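Local coordinates for lactaldehyde dehydrogenase (Methanocaldococcus jannaschii, PDB 3PQA), which oxidises lactaldehyde to lactate, preferring NAD to NADP as oxidant, in the pathway that builds coenzyme F420, at residues L53-R58 with Y108-R113; K70-E75 with C173-K178. All coordinates share one frame; numbering follows the deposited sequence.

Contact 1: L53-R58 with Y108-R113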
ATOM      1  N   LEU B  53      24.248  -7.524  -5.103  1.00 14.44           N
ATOM      2  CA  LEU B  53      23.800  -8.232  -6.290  1.00 15.09           C
ATOM      3  C   LEU B  53      22.633  -7.471  -6.917  1.00 14.11           C
ATOM      4  O   LEU B  53      21.668  -7.150  -6.221  1.00 14.35           O
ATOM      5  CB  LEU B  53      23.351  -9.644  -5.925  1.00 17.09           C
ATOM      6  CG  LEU B  53      23.661 -10.729  -6.945  1.00 17.17           C
ATOM      7  CD1 LEU B  53      25.180 -10.874  -7.076  1.00 17.36           C
ATOM      8  CD2 LEU B  53      23.040 -12.041  -6.513  1.00 17.30           C
ATOM      9  N   PRO B  54      22.710  -7.191  -8.225  1.00 14.05           N
ATOM     10  CA  PRO B  54      21.631  -6.461  -8.880  1.00 13.96           C
ATOM     11  C   PRO B  54      20.302  -7.209  -8.863  1.00 13.50           C
ATOM     12  O   PRO B  54      20.268  -8.446  -8.748  1.00 13.46           O
ATOM     13  CB  PRO B  54      22.144  -6.293 -10.317  1.00 14.47           C
ATOM     14  CG  PRO B  54      23.608  -6.343 -10.198  1.00 15.48           C
ATOM     15  CD  PRO B  54      23.889  -7.321  -9.101  1.00 14.47           C
ATOM     16  N   ILE B  55      19.210  -6.449  -8.970  1.00 13.83           N
ATOM     17  CA  ILE B  55      17.864  -7.011  -9.085  1.00 15.18           C
ATOM     18  C   ILE B  55      17.796  -8.057 -10.190  1.00 14.12           C
ATOM     19  O   ILE B  55      17.254  -9.148  -9.979  1.00 14.19           O
ATOM     20  CB  ILE B  55      16.816  -5.898  -9.361  1.00 17.28           C
ATOM     21  CG1 ILE B  55      16.670  -5.016  -8.131  1.00 17.66           C
ATOM     22  CG2 ILE B  55      15.446  -6.486  -9.801  1.00 17.72           C
ATOM     23  CD1 ILE B  55      15.917  -3.732  -8.408  1.00 17.73           C
ATOM     24  N   THR B  56      18.350  -7.727 -11.360  1.00 13.73           N
ATOM     25  CA  THR B  56      18.275  -8.623 -12.517  1.00 14.57           C
ATOM     26  C   THR B  56      18.958  -9.967 -12.215  1.00 13.81           C
ATOM     27  O   THR B  56      18.438 -11.026 -12.580  1.00 13.84           O
ATOM     28  CB  THR B  56      18.824  -7.938 -13.799  1.00 16.69           C
ATOM     29  OG1 THR B  56      18.012  -6.791 -14.099  1.00 18.79           O
ATOM     30  CG2 THR B  56      18.800  -8.876 -15.008  1.00 18.74           C
ATOM     31  N   LYS B  57      20.092  -9.909 -11.515  1.00 14.53           N
ATOM     32  CA  LYS B  57      20.815 -11.123 -11.114  1.00 16.81           C
ATOM     33  C   LYS B  57      20.015 -11.989 -10.126  1.00 13.86           C
ATOM     34  O   LYS B  57      19.868 -13.199 -10.332  1.00 13.79           O
ATOM     35  CB  LYS B  57      22.190 -10.780 -10.549  1.00 23.51           C
ATOM     36  CG  LYS B  57      23.095 -12.002 -10.455  1.00 26.22           C
ATOM     37  CD  LYS B  57      24.542 -11.661 -10.757  1.00 25.91           C
ATOM     38  CE  LYS B  57      24.806 -11.527 -12.248  1.00 26.68           C
ATOM     39  NZ  LYS B  57      26.271 -11.642 -12.492  1.00 26.52           N
ATOM     40  N   ARG B  58      19.484 -11.367  -9.071  1.00 12.39           N
ATOM     41  CA  ARG B  58      18.601 -12.070  -8.136  1.00 12.86           C
ATOM     42  C   ARG B  58      17.402 -12.702  -8.838  1.00 11.49           C
ATOM     43  O   ARG B  58      17.076 -13.873  -8.592  1.00 12.22           O
ATOM     44  CB  ARG B  58      18.146 -11.140  -7.006  1.00 18.10           C
ATOM     45  CG  ARG B  58      19.183 -10.938  -5.920  1.00 21.04           C
ATOM     46  CD  ARG B  58      18.754  -9.838  -4.972  1.00 20.57           C
ATOM     47  NE  ARG B  58      19.028  -8.507  -5.515  1.00 22.24           N
ATOM     48  CZ  ARG B  58      18.532  -7.374  -5.028  1.00 22.01           C
ATOM     49  NH1 ARG B  58      18.873  -6.211  -5.582  1.00 22.67           N
ATOM     50  NH2 ARG B  58      17.703  -7.393  -3.987  1.00 22.43           N
ATOM     51  N   TYR B 108       8.718 -10.491  -6.855  1.00 10.15           N
ATOM     52  CA  TYR B 108       8.860  -9.489  -5.795  1.00  9.62           C
ATOM     53  C   TYR B 108      10.227  -8.771  -5.734  1.00  9.14           C
ATOM     54  O   TYR B 108      10.301  -7.627  -5.260  1.00  8.95           O
ATOM     55  CB  TYR B 108       8.402 -10.033  -4.438  1.00 11.62           C
ATOM     56  CG  TYR B 108       6.897  -9.908  -4.273  1.00 12.31           C
ATOM     57  CD1 TYR B 108       6.289  -8.644  -4.175  1.00 11.80           C
ATOM     58  CD2 TYR B 108       6.081 -11.040  -4.235  1.00 11.87           C
ATOM     59  CE1 TYR B 108       4.894  -8.512  -4.034  1.00 12.46           C
ATOM     60  CE2 TYR B 108       4.682 -10.926  -4.096  1.00 12.51           C
ATOM     61  CZ  TYR B 108       4.107  -9.648  -3.993  1.00 11.96           C
ATOM     62  OH  TYR B 108       2.745  -9.539  -3.861  1.00 12.73           O
ATOM     63  N   VAL B 109      11.292  -9.393  -6.242  1.00  9.67           N
ATOM     64  CA  VAL B 109      12.562  -8.653  -6.337  1.00 10.33           C
ATOM     65  C   VAL B 109      12.363  -7.430  -7.232  1.00 10.94           C
ATOM     66  O   VAL B 109      12.908  -6.351  -6.983  1.00 10.48           O
ATOM     67  CB  VAL B 109      13.754  -9.485  -6.904  1.00 12.53           C
ATOM     68  CG1 VAL B 109      15.023  -8.614  -6.908  1.00 15.57           C
ATOM     69  CG2 VAL B 109      14.004 -10.680  -6.076  1.00 15.42           C
ATOM     70  N   LYS B 110      11.540  -7.616  -8.259  1.00 12.20           N
ATOM     71  CA  LYS B 110      11.275  -6.563  -9.225  1.00 13.86           C
ATOM     72  C   LYS B 110      10.168  -5.610  -8.788  1.00 12.68           C
ATOM     73  O   LYS B 110      10.225  -4.427  -9.112  1.00 13.12           O
ATOM     74  CB  LYS B 110      10.949  -7.157 -10.596  1.00 17.80           C
ATOM     75  CG  LYS B 110      12.175  -7.734 -11.291  1.00 19.53           C
ATOM     76  CD  LYS B 110      11.902  -8.103 -12.727  1.00 19.08           C
ATOM     77  CE  LYS B 110      13.181  -8.612 -13.377  1.00 20.02           C
ATOM     78  NZ  LYS B 110      13.262  -8.298 -14.822  1.00 19.65           N
ATOM     79  N   GLU B 111       9.188  -6.119  -8.045  1.00 11.75           N
ATOM     80  CA  GLU B 111       7.971  -5.359  -7.757  1.00 12.44           C
ATOM     81  C   GLU B 111       7.796  -4.806  -6.354  1.00 13.54           C
ATOM     82  O   GLU B 111       6.918  -3.971  -6.153  1.00 13.44           O
ATOM     83  CB  GLU B 111       6.730  -6.190  -8.110  1.00 13.26           C
ATOM     84  CG  GLU B 111       6.597  -6.493  -9.600  1.00 13.88           C
ATOM     85  CD  GLU B 111       6.548  -5.228 -10.442  1.00 13.51           C
ATOM     86  OE1 GLU B 111       5.674  -4.384 -10.177  1.00 13.93           O
ATOM     87  OE2 GLU B 111       7.380  -5.078 -11.353  1.00 13.87           O
ATOM     88  N   HIS B 112       8.573  -5.277  -5.375  1.00 14.14           N
ATOM     89  CA  HIS B 112       8.402  -4.816  -3.994  0.50 15.38           C
ATOM     90  C   HIS B 112       8.501  -3.293  -3.957  1.00 12.90           C
ATOM     91  O   HIS B 112       9.386  -2.714  -4.577  1.00 12.47           O
ATOM     92  CB  HIS B 112       9.428  -5.440  -3.040  0.50 19.81           C
ATOM     93  CG  HIS B 112       9.833  -4.529  -1.920  0.50 20.60           C
ATOM     94  ND1 HIS B 112      10.953  -3.726  -1.981  0.50 20.41           N
ATOM     95  CD2 HIS B 112       9.239  -4.256  -0.734  0.50 20.38           C
ATOM     96  CE1 HIS B 112      11.044  -3.014  -0.873  0.50 20.59           C
ATOM     97  NE2 HIS B 112      10.016  -3.317  -0.099  0.50 20.61           N
ATOM     98  N   ARG B 113       7.593  -2.660  -3.233  1.00 12.58           N
ATOM     99  CA  ARG B 113       7.533  -1.205  -3.193  1.00 13.64           C
ATOM    100  C   ARG B 113       8.076  -0.595  -1.898  1.00 12.61           C
ATOM    101  O   ARG B 113       7.837  -1.105  -0.807  1.00 13.56           O
ATOM    102  CB  ARG B 113       6.078  -0.742  -3.412  1.00 17.43           C
ATOM    103  CG  ARG B 113       5.481  -1.123  -4.759  1.00 19.93           C
ATOM    104  CD  ARG B 113       6.199  -0.417  -5.894  1.00 18.82           C
ATOM    105  NE  ARG B 113       5.340  -0.222  -7.063  1.00 20.27           N
ATOM    106  CZ  ARG B 113       5.251  -1.057  -8.097  1.00 19.72           C
ATOM    107  NH1 ARG B 113       5.969  -2.182  -8.130  1.00 20.23           N
ATOM    108  NH2 ARG B 113       4.441  -0.765  -9.111  1.00 20.35           N
TER
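Among the N-terminal helices of the aldehyde dehydrogenase NAD-binding domain, beside a subunit interface, the first turn of helix 55-71, carrying I55 and R58, packs against the last turn of helix 88-111 at V109 and K110. I55 CA and V109 CA are 6.2 Å apart, and the branched I55 and compact V109 occupy the narrow gap between the helices. With chi1 at -69°, I55 sets CG1 beside its backbone N and swings CG2 to the far side, where this methyl comes 3.6 Å from V109 CG1, the two side chains lying alongside and pointing opposite ways. The same methyl rests 3.8 Å from K110 CG, on the aliphatic part of a lysine whose charged end makes a cation-pi contact with Y59. Shortening I55 to alanine takes away both branches beyond CB and would probably open a gap beside V109 CG1 and K110 CG. D120 of the second subunit accepts from the backbone N of I55 and of T56. A bend at chi3 (-80°) folds the R58 guanidinium back toward its helix start, where NE and NH1 bond weakly to L53 O, while NH2 bonds to A156 O. Over one guanidinium face, displaced from its centre, V109 CG1 sits 4.0 Å above the plane.

Contact 2: K70-E75 with C173-K178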
ATOM      1  N   LYS B  70      11.497 -27.609 -11.674  1.00 15.34           N
ATOM      2  CA  LYS B  70      10.520 -28.085 -12.653  1.00 16.95           C
ATOM      3  C   LYS B  70      11.073 -29.222 -13.522  1.00 16.63           C
ATOM      4  O   LYS B  70      10.370 -30.210 -13.764  1.00 16.81           O
ATOM      5  CB  LYS B  70      10.010 -26.919 -13.505  1.00 20.90           C
ATOM      6  CG  LYS B  70       8.922 -27.266 -14.510  1.00 23.03           C
ATOM      7  CD  LYS B  70       8.506 -26.014 -15.288  1.00 22.32           C
ATOM      8  CE  LYS B  70       7.612 -26.324 -16.479  1.00 23.49           C
ATOM      9  NZ  LYS B  70       6.238 -26.674 -16.041  1.00 23.00           N
ATOM     10  N   GLU B  71      12.328 -29.103 -13.959  1.00 17.20           N
ATOM     11  CA  GLU B  71      12.942 -30.137 -14.809  1.00 19.88           C
ATOM     12  C   GLU B  71      13.228 -31.436 -14.050  1.00 20.23           C
ATOM     13  O   GLU B  71      13.320 -32.508 -14.656  1.00 20.45           O
ATOM     14  CB  GLU B  71      14.212 -29.615 -15.490  1.00 25.44           C
ATOM     15  CG  GLU B  71      13.932 -28.511 -16.511  1.00 29.47           C
ATOM     16  CD  GLU B  71      15.185 -27.857 -17.077  1.00 27.32           C
ATOM     17  OE1 GLU B  71      16.269 -27.960 -16.453  1.00 29.76           O
ATOM     18  OE2 GLU B  71      15.076 -27.217 -18.147  1.00 29.74           O
ATOM     19  N   LYS B  72      13.331 -31.328 -12.726  1.00 19.77           N
ATOM     20  CA  LYS B  72      13.608 -32.467 -11.851  1.00 20.26           C
ATOM     21  C   LYS B  72      12.391 -32.863 -11.008  1.00 18.06           C
ATOM     22  O   LYS B  72      12.537 -33.576 -10.012  1.00 17.87           O
ATOM     23  CB  LYS B  72      14.794 -32.157 -10.934  1.00 25.14           C
ATOM     24  CG  LYS B  72      16.132 -31.995 -11.658  1.00 26.98           C
ATOM     25  CD  LYS B  72      17.254 -31.624 -10.678  1.00 26.83           C
ATOM     26  CE  LYS B  72      18.001 -32.853 -10.189  1.00 27.24           C
ATOM     27  NZ  LYS B  72      19.058 -33.255 -11.167  1.00 27.11           N
ATOM     28  N   LYS B  73      11.199 -32.434 -11.424  1.00 17.29           N
ATOM     29  CA  LYS B  73       9.994 -32.592 -10.605  1.00 17.67           C
ATOM     30  C   LYS B  73       9.765 -34.023 -10.098  1.00 17.03           C
ATOM     31  O   LYS B  73       9.604 -34.237  -8.895  1.00 16.59           O
ATOM     32  CB  LYS B  73       8.750 -32.093 -11.339  1.00 19.67           C
ATOM     33  CG  LYS B  73       7.567 -31.991 -10.408  1.00 21.35           C
ATOM     34  CD  LYS B  73       6.313 -31.450 -11.055  1.00 20.45           C
ATOM     35  CE  LYS B  73       5.177 -31.487 -10.037  1.00 21.51           C
ATOM     36  NZ  LYS B  73       3.841 -31.448 -10.706  1.00 20.91           N
ATOM     37  N   GLU B  74       9.755 -34.991 -11.012  1.00 17.32           N
ATOM     38  CA  GLU B  74       9.451 -36.382 -10.631  1.00 18.07           C
ATOM     39  C   GLU B  74      10.505 -36.964  -9.683  1.00 17.36           C
ATOM     40  O   GLU B  74      10.159 -37.587  -8.665  1.00 17.33           O
ATOM     41  CB  GLU B  74       9.238 -37.267 -11.866  1.00 20.87           C
ATOM     42  CG  GLU B  74       8.661 -38.665 -11.564  1.00 23.01           C
ATOM     43  CD  GLU B  74       7.357 -38.661 -10.762  1.00 21.51           C
ATOM     44  OE1 GLU B  74       6.623 -37.646 -10.739  1.00 23.08           O
ATOM     45  OE2 GLU B  74       7.053 -39.714 -10.156  1.00 23.19           O
ATOM     46  N   GLU B  75      11.774 -36.739 -10.011  1.00 17.58           N
ATOM     47  CA  GLU B  75      12.885 -37.153  -9.165  1.00 19.10           C
ATOM     48  C   GLU B  75      12.760 -36.586  -7.758  1.00 17.23           C
ATOM     49  O   GLU B  75      12.950 -37.309  -6.773  1.00 17.14           O
ATOM     50  CB  GLU B  75      14.225 -36.737  -9.778  1.00 23.92           C
ATOM     51  CG  GLU B  75      15.442 -37.305  -9.049  1.00 27.09           C
ATOM     52  CD  GLU B  75      16.770 -36.770  -9.564  1.00 25.41           C
ATOM     53  OE1 GLU B  75      17.774 -36.902  -8.833  1.00 27.60           O
ATOM     54  OE2 GLU B  75      16.823 -36.222 -10.694  1.00 27.49           O
ATOM     55  N   CYS B 173      16.736 -31.518   0.387  1.00 12.80           N
ATOM     56  CA  CYS B 173      17.457 -30.264   0.667  1.00 12.97           C
ATOM     57  C   CYS B 173      18.859 -30.279   0.093  1.00 13.12           C
ATOM     58  O   CYS B 173      19.363 -29.241  -0.359  1.00 13.57           O
ATOM     59  CB  CYS B 173      17.510 -29.999   2.168  1.00 13.74           C
ATOM     60  SG  CYS B 173      15.859 -29.704   2.830  1.00 16.05           S
ATOM     61  N   ILE B 174      19.482 -31.458   0.103  1.00 13.02           N
ATOM     62  CA  ILE B 174      20.779 -31.646  -0.555  1.00 13.91           C
ATOM     63  C   ILE B 174      20.610 -31.445  -2.064  1.00 12.23           C
ATOM     64  O   ILE B 174      21.436 -30.792  -2.702  1.00 12.62           O
ATOM     65  CB  ILE B 174      21.413 -33.032  -0.210  1.00 16.72           C
ATOM     66  CG1 ILE B 174      21.874 -33.040   1.252  1.00 17.21           C
ATOM     67  CG2 ILE B 174      22.581 -33.339  -1.131  1.00 17.21           C
ATOM     68  CD1 ILE B 174      22.074 -34.455   1.840  1.00 17.33           C
ATOM     69  N   GLU B 175      19.512 -31.965  -2.613  1.00 12.17           N
ATOM     70  CA  GLU B 175      19.204 -31.761  -4.026  1.00 13.35           C
ATOM     71  C   GLU B 175      18.942 -30.297  -4.366  1.00 12.70           C
ATOM     72  O   GLU B 175      19.399 -29.810  -5.403  1.00 12.11           O
ATOM     73  CB  GLU B 175      18.042 -32.637  -4.480  1.00 17.08           C
ATOM     74  CG  GLU B 175      18.399 -34.144  -4.607  1.00 18.85           C
ATOM     75  CD  GLU B 175      19.739 -34.389  -5.289  1.00 17.97           C
ATOM     76  OE1 GLU B 175      19.909 -34.017  -6.474  1.00 19.00           O
ATOM     77  OE2 GLU B 175      20.641 -34.939  -4.622  1.00 18.98           O
ATOM     78  N   LEU B 176      18.208 -29.607  -3.492  1.00 12.49           N
ATOM     79  CA  LEU B 176      17.934 -28.180  -3.707  1.00 12.16           C
ATOM     80  C   LEU B 176      19.229 -27.369  -3.656  1.00 11.92           C
ATOM     81  O   LEU B 176      19.401 -26.427  -4.433  1.00 12.45           O
ATOM     82  CB  LEU B 176      16.908 -27.652  -2.696  1.00 13.48           C
ATOM     83  CG  LEU B 176      16.555 -26.158  -2.773  1.00 13.36           C
ATOM     84  CD1 LEU B 176      15.916 -25.810  -4.120  1.00 13.58           C
ATOM     85  CD2 LEU B 176      15.631 -25.777  -1.619  1.00 13.60           C
ATOM     86  N   ALA B 177      20.134 -27.738  -2.746  1.00 11.75           N
ATOM     87  CA  ALA B 177      21.424 -27.056  -2.596  1.00 12.12           C
ATOM     88  C   ALA B 177      22.268 -27.147  -3.875  1.00 12.34           C
ATOM     89  O   ALA B 177      22.863 -26.149  -4.304  1.00 12.18           O
ATOM     90  CB  ALA B 177      22.193 -27.611  -1.396  1.00 12.68           C
ATOM     91  N   LYS B 178      22.310 -28.343  -4.475  1.00 13.05           N
ATOM     92  CA  LYS B 178      22.944 -28.540  -5.783  1.00 14.33           C
ATOM     93  C   LYS B 178      22.307 -27.637  -6.851  1.00 13.02           C
ATOM     94  O   LYS B 178      23.016 -27.000  -7.635  1.00 13.09           O
ATOM     95  CB  LYS B 178      22.847 -30.005  -6.208  1.00 18.55           C
ATOM     96  CG  LYS B 178      23.672 -30.957  -5.359  1.00 18.89           C
ATOM     97  CD  LYS B 178      23.382 -32.388  -5.784  1.00 19.81           C
ATOM     98  CE  LYS B 178      24.076 -33.395  -4.891  1.00 19.26           C
ATOM     99  NZ  LYS B 178      23.638 -34.768  -5.270  1.00 20.34           N
TER
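E175 OE2 accepts a 3.1 Å hydrogen bond from K178 NZ, part of a salt bridge, while the other oxygen of the same carboxylate looks across to K72 and E75. The lysine meets OE2 on its syn side, only 16° out of the carboxylate plane. Three residues apart on helix 171-186, the two side chains emerge on the same side of the helix. The K178 chain is extended and that of E175 is curled (chi2 -44°), which lets a long side chain and a short one meet.

Across the contact the touch is light and peripheral. E175 OE1 lies 4.3 Å from K72 CE, a methylene next to the charged nitrogen, and K72 NZ itself is 4.8 Å from E175 OE1, too far for a salt bridge. E75 OE1 is also 4.3 Å from E175 OE1, an unfavourable approach of two like charges. The K72 chain turns at chi3 (94°), and its NZ makes a long ion pair with E75 OE2, at 3.7 Å. K72 and K178 probably offset part of the repulsion between the two carboxylates. This is a charged surface fringe: the i to i+3 salt bridge E175-K178 and the long pair K72-E75 each lie within one segment, and the segments face each other through loosely spaced charged groups. Such long, flexible chains suit backbones that stay well apart, K72 CA and E175 CA being 9.6 Å from each other.

K72 marks the break between helices 55-71 and 73-84, at the N-cap position of the second, and E175 also packs on L76 and I79 of that helix. Behind the charged surface, L176 is turned to F102 of helix 88-111 and to S147 and I151 of helix 145-156, while I174 and A177 rest on strand 194-196.

How the contacts relate
Helix 55-71 joins the two contacts: its first turn takes part in contact 1, and its last residues lead into the break at contact 2. Their centres are 24 Å apart and their nearest atoms about 13 Å, so neither touches the other. Helix 88-111 is the second common element, supplying its end to contact 1 and passing beside both segments of contact 2. Along the chain the segments alternate. Contact 1 adjoins the second and third subunits of the tetramer, whereas no other subunit touches the segments of contact 2. Both lie away from the probable catalytic residues C275 and E241 and from the NAD site inferred at residues 221-226.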